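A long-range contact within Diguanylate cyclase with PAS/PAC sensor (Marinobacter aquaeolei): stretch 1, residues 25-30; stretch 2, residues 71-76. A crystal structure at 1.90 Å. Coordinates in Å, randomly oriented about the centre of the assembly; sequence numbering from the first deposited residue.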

ATOM      1  N   ALA A  25      16.637  -6.356  -3.354  1.00 25.12           N
ATOM      2  CA  ALA A  25      16.542  -7.733  -3.818  1.00 26.49           C
ATOM      3  C   ALA A  25      15.760  -7.778  -5.128  1.00 25.00           C
ATOM      4  O   ALA A  25      16.090  -8.549  -6.031  1.00 26.84           O
ATOM      5  N   LEU A  26      14.728  -6.941  -5.231  1.00 21.09           N
ATOM      6  CA  LEU A  26      13.898  -6.906  -6.426  1.00 18.44           C
ATOM      7  C   LEU A  26      14.551  -6.219  -7.629  1.00 20.21           C
ATOM      8  O   LEU A  26      14.594  -6.784  -8.725  1.00 21.61           O
ATOM      9  N   LEU A  27      15.051  -5.003  -7.435  1.00 18.63           N
ATOM     10  CA  LEU A  27      15.653  -4.258  -8.546  1.00 18.52           C
ATOM     11  C   LEU A  27      17.180  -4.139  -8.563  1.00 24.16           C
ATOM     12  O   LEU A  27      17.747  -3.503  -9.458  1.00 19.11           O
ATOM     13  N   GLY A  28      17.839  -4.737  -7.574  1.00 18.14           N
ATOM     14  CA  GLY A  28      19.291  -4.723  -7.528  1.00 21.57           C
ATOM     15  C   GLY A  28      20.033  -3.469  -7.089  1.00 22.71           C
ATOM     16  O   GLY A  28      21.096  -3.569  -6.475  1.00 24.05           O
ATOM     17  N   TRP A  29      19.512  -2.290  -7.400  1.00 21.20           N
ATOM     18  CA  TRP A  29      20.203  -1.067  -7.006  1.00 19.62           C
ATOM     19  C   TRP A  29      20.300  -1.023  -5.486  1.00 20.87           C
ATOM     20  O   TRP A  29      19.404  -1.495  -4.793  1.00 21.95           O
ATOM     21  N   PRO A  30      21.397  -0.465  -4.945  1.00 25.74           N
ATOM     22  CA  PRO A  30      21.526  -0.393  -3.487  1.00 24.94           C
ATOM     23  C   PRO A  30      20.318   0.352  -2.923  1.00 21.38           C
ATOM     24  O   PRO A  30      19.877   1.344  -3.499  1.00 24.89           O
ATOM     25  N   ARG A  71       7.236  -1.319 -16.294  1.00 17.98           N
ATOM     26  CA  ARG A  71       8.437  -2.125 -16.282  1.00 21.45           C
ATOM     27  C   ARG A  71       9.543  -1.326 -15.613  1.00 25.98           C
ATOM     28  O   ARG A  71       9.986  -0.295 -16.133  1.00 26.65           O
ATOM     29  N   ALA A  72       9.965  -1.788 -14.441  1.00 20.82           N
ATOM     30  CA  ALA A  72      11.027  -1.127 -13.698  1.00 24.39           C
ATOM     31  C   ALA A  72      12.350  -1.680 -14.195  1.00 18.81           C
ATOM     32  O   ALA A  72      12.438  -2.841 -14.594  1.00 24.07           O
ATOM     33  N   LEU A  73      13.375  -0.845 -14.166  1.00 19.98           N
ATOM     34  CA  LEU A  73      14.699  -1.237 -14.630  1.00 20.41           C
ATOM     35  C   LEU A  73      15.550  -1.807 -13.506  1.00 22.64           C
ATOM     36  O   LEU A  73      15.803  -1.134 -12.507  1.00 22.48           O
ATOM     37  N   HIS A  74      15.983  -3.051 -13.670  1.00 24.36           N
ATOM     38  CA  HIS A  74      16.838  -3.700 -12.689  1.00 20.02           C
ATOM     39  C   HIS A  74      18.247  -3.179 -12.965  1.00 26.74           C
ATOM     40  O   HIS A  74      18.549  -2.800 -14.101  1.00 22.29           O
ATOM     41  N   ARG A  75      19.113  -3.138 -11.957  1.00 20.50           N
ATOM     42  CA  ARG A  75      20.460  -2.635 -12.212  1.00 24.59           C
ATOM     43  C   ARG A  75      21.187  -3.454 -13.275  1.00 23.57           C
ATOM     44  O   ARG A  75      22.000  -2.909 -14.023  1.00 27.77           O
ATOM     45  N   ASP A  76      20.901  -4.752 -13.359  1.00 24.14           N
ATOM     46  CA  ASP A  76      21.583  -5.577 -14.358  1.00 24.72           C
ATOM     47  C   ASP A  76      21.063  -5.376 -15.783  1.00 30.60           C
ATOM     48  O   ASP A  76      21.509  -6.045 -16.717  1.00 28.01           O
TER

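Three residues account for most of the contact: Arg75, Leu27 and Trp29, which meet around the end of a helix and just beyond the end of a strand. Leu27, the last helical residue, is buried. Its side chain (chi1 m, chi2 t) leaves the backbone sideways, and Leu27 CD2 reaches to 3.8 Å from CB of Ala72, a buried residue whose methyl points toward the other stretch. The carbonyl of Leu27 serves the polar side: Arg75 N donates to Leu27 O at 2.9 Å, and CA of His74 lies 3.4 Å from the same Leu27 O in a CA-H...O contact.

Trp29, with chi1 m and chi2 91°, also starts out sideways, but its indole ends nearer the opposing stretch. An indole suits this site because it offers both a donor and a broad apolar face. At its edge, Trp29 NE1 donates to Leu73 O, 2.8 Å away and nearly straight at 165°; over one face, CA of Arg75 sits 3.7 Å from the centroid of the six-membered ring of Trp29 in a CH-pi contact. Leu73 (chi1 t, chi2 p) adds an apolar touch, its CD2 4.2 Å from Trp29 CZ2.

Arg75 (chi1 p, chi2 t, chi3 m) packs through the aliphatic part of its chain: its CB lies 3.7 Å from Trp29 CD2 and its CD 3.3 Å from Gly28 O. Gly28 fits between these groups because it lacks a side chain; a CB here would fall 2.4 Å from Arg75 CG and 2.5 Å from His74 CE1, and its positive phi independently favours glycine.

The His74 ring (chi1 t, chi2 -71°) returns to the helix end, with Leu27 O over one face. Its imidazole suits the site by offering two nitrogens: Asp76 N donates to His74 ND1 at 2.9 Å, while a water bridges the stretches, its O 3.0 Å from His74 NE2 and donating to Ala25 O at 2.5 Å.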

ATOM      1  CB  ALA A  25      15.849  -8.600  -2.770  1.00 35.97           C
ATOM      2  CB  LEU A  26      12.561  -6.213  -6.131  1.00 20.58           C
ATOM      3  CG  LEU A  26      11.574  -6.174  -7.311  1.00 24.09           C
ATOM      4  CD1 LEU A  26      11.170  -7.598  -7.669  1.00 23.13           C
ATOM      5  CD2 LEU A  26      10.345  -5.353  -6.950  1.00 24.92           C
ATOM      6  CB  LEU A  27      15.019  -2.866  -8.622  1.00 18.73           C
ATOM      7  CG  LEU A  27      13.500  -2.881  -8.846  1.00 23.50           C
ATOM      8  CD1 LEU A  27      12.980  -1.450  -8.911  1.00 19.21           C
ATOM      9  CD2 LEU A  27      13.172  -3.620 -10.138  1.00 20.79           C
ATOM     10  CB  TRP A  29      19.438   0.176  -7.485  1.00 18.77           C
ATOM     11  CG  TRP A  29      18.966   0.135  -8.915  1.00 22.36           C
ATOM     12  CD1 TRP A  29      17.766  -0.325  -9.369  1.00 24.44           C
ATOM     13  CD2 TRP A  29      19.678   0.613 -10.069  1.00 25.69           C
ATOM     14  NE1 TRP A  29      17.680  -0.156 -10.738  1.00 24.74           N
ATOM     15  CE2 TRP A  29      18.841   0.415 -11.189  1.00 16.82           C
ATOM     16  CE3 TRP A  29      20.940   1.189 -10.261  1.00 29.20           C
ATOM     17  CZ2 TRP A  29      19.224   0.773 -12.487  1.00 28.85           C
ATOM     18  CZ3 TRP A  29      21.325   1.548 -11.552  1.00 30.97           C
ATOM     19  CH2 TRP A  29      20.465   1.337 -12.650  1.00 25.16           C
ATOM     20  CB  PRO A  30      22.823   0.395  -3.292  1.00 26.45           C
ATOM     21  CG  PRO A  30      23.623   0.032  -4.505  1.00 31.31           C
ATOM     22  CD  PRO A  30      22.593   0.084  -5.611  1.00 24.38           C
ATOM     23  CB  ARG A  71       8.826  -2.490 -17.721  1.00 28.75           C
ATOM     24  CG  ARG A  71       7.859  -3.481 -18.365  1.00 21.40           C
ATOM     25  CD  ARG A  71       7.759  -3.307 -19.872  1.00 31.75           C
ATOM     26  NE  ARG A  71       7.061  -2.073 -20.249  1.00 24.37           N
ATOM     27  CZ  ARG A  71       6.813  -1.717 -21.506  1.00 34.64           C
ATOM     28  NH1 ARG A  71       7.205  -2.499 -22.507  1.00 26.37           N
ATOM     29  NH2 ARG A  71       6.190  -0.578 -21.768  1.00 28.37           N
ATOM     30  CB  ALA A  72      10.877  -1.403 -12.191  1.00 23.15           C
ATOM     31  CB  LEU A  73      15.408  -0.020 -15.236  1.00 21.45           C
ATOM     32  CG  LEU A  73      16.825  -0.234 -15.760  1.00 24.44           C
ATOM     33  CD1 LEU A  73      16.802  -1.235 -16.911  1.00 29.28           C
ATOM     34  CD2 LEU A  73      17.402   1.092 -16.216  1.00 27.52           C
ATOM     35  CB  HIS A  74      16.783  -5.218 -12.883  1.00 23.56           C
ATOM     36  CG  HIS A  74      17.515  -5.991 -11.834  1.00 23.80           C
ATOM     37  ND1 HIS A  74      18.889  -6.008 -11.744  1.00 26.12           N
ATOM     38  CD2 HIS A  74      17.060  -6.776 -10.830  1.00 21.76           C
ATOM     39  CE1 HIS A  74      19.251  -6.772 -10.728  1.00 18.95           C
ATOM     40  NE2 HIS A  74      18.160  -7.249 -10.156  1.00 19.91           N
ATOM     41  CB  ARG A  75      21.305  -2.590 -10.923  1.00 24.94           C
ATOM     42  CG  ARG A  75      21.470  -3.912 -10.207  1.00 39.00           C
ATOM     43  CD  ARG A  75      22.735  -3.878  -9.370  1.00 44.80           C
ATOM     44  NE  ARG A  75      23.871  -3.554 -10.221  1.00 47.24           N
ATOM     45  CZ  ARG A  75      24.324  -4.344 -11.189  1.00 41.86           C
ATOM     46  NH1 ARG A  75      25.358  -3.964 -11.929  1.00 45.07           N
ATOM     47  NH2 ARG A  75      23.760  -5.524 -11.404  1.00 30.78           N
ATOM     48  CB  ASP A  76      21.564  -7.075 -13.985  1.00 21.39           C
ATOM     49  CG  ASP A  76      20.189  -7.712 -14.085  1.00 26.83           C
ATOM     50  OD1 ASP A  76      19.325  -7.210 -14.828  1.00 27.81           O
ATOM     51  OD2 ASP A  76      19.981  -8.750 -13.417  1.00 29.66           O
TER
HETATM   52  O   HOH W   1      18.031  -8.870  -7.576  1.00 40.76           O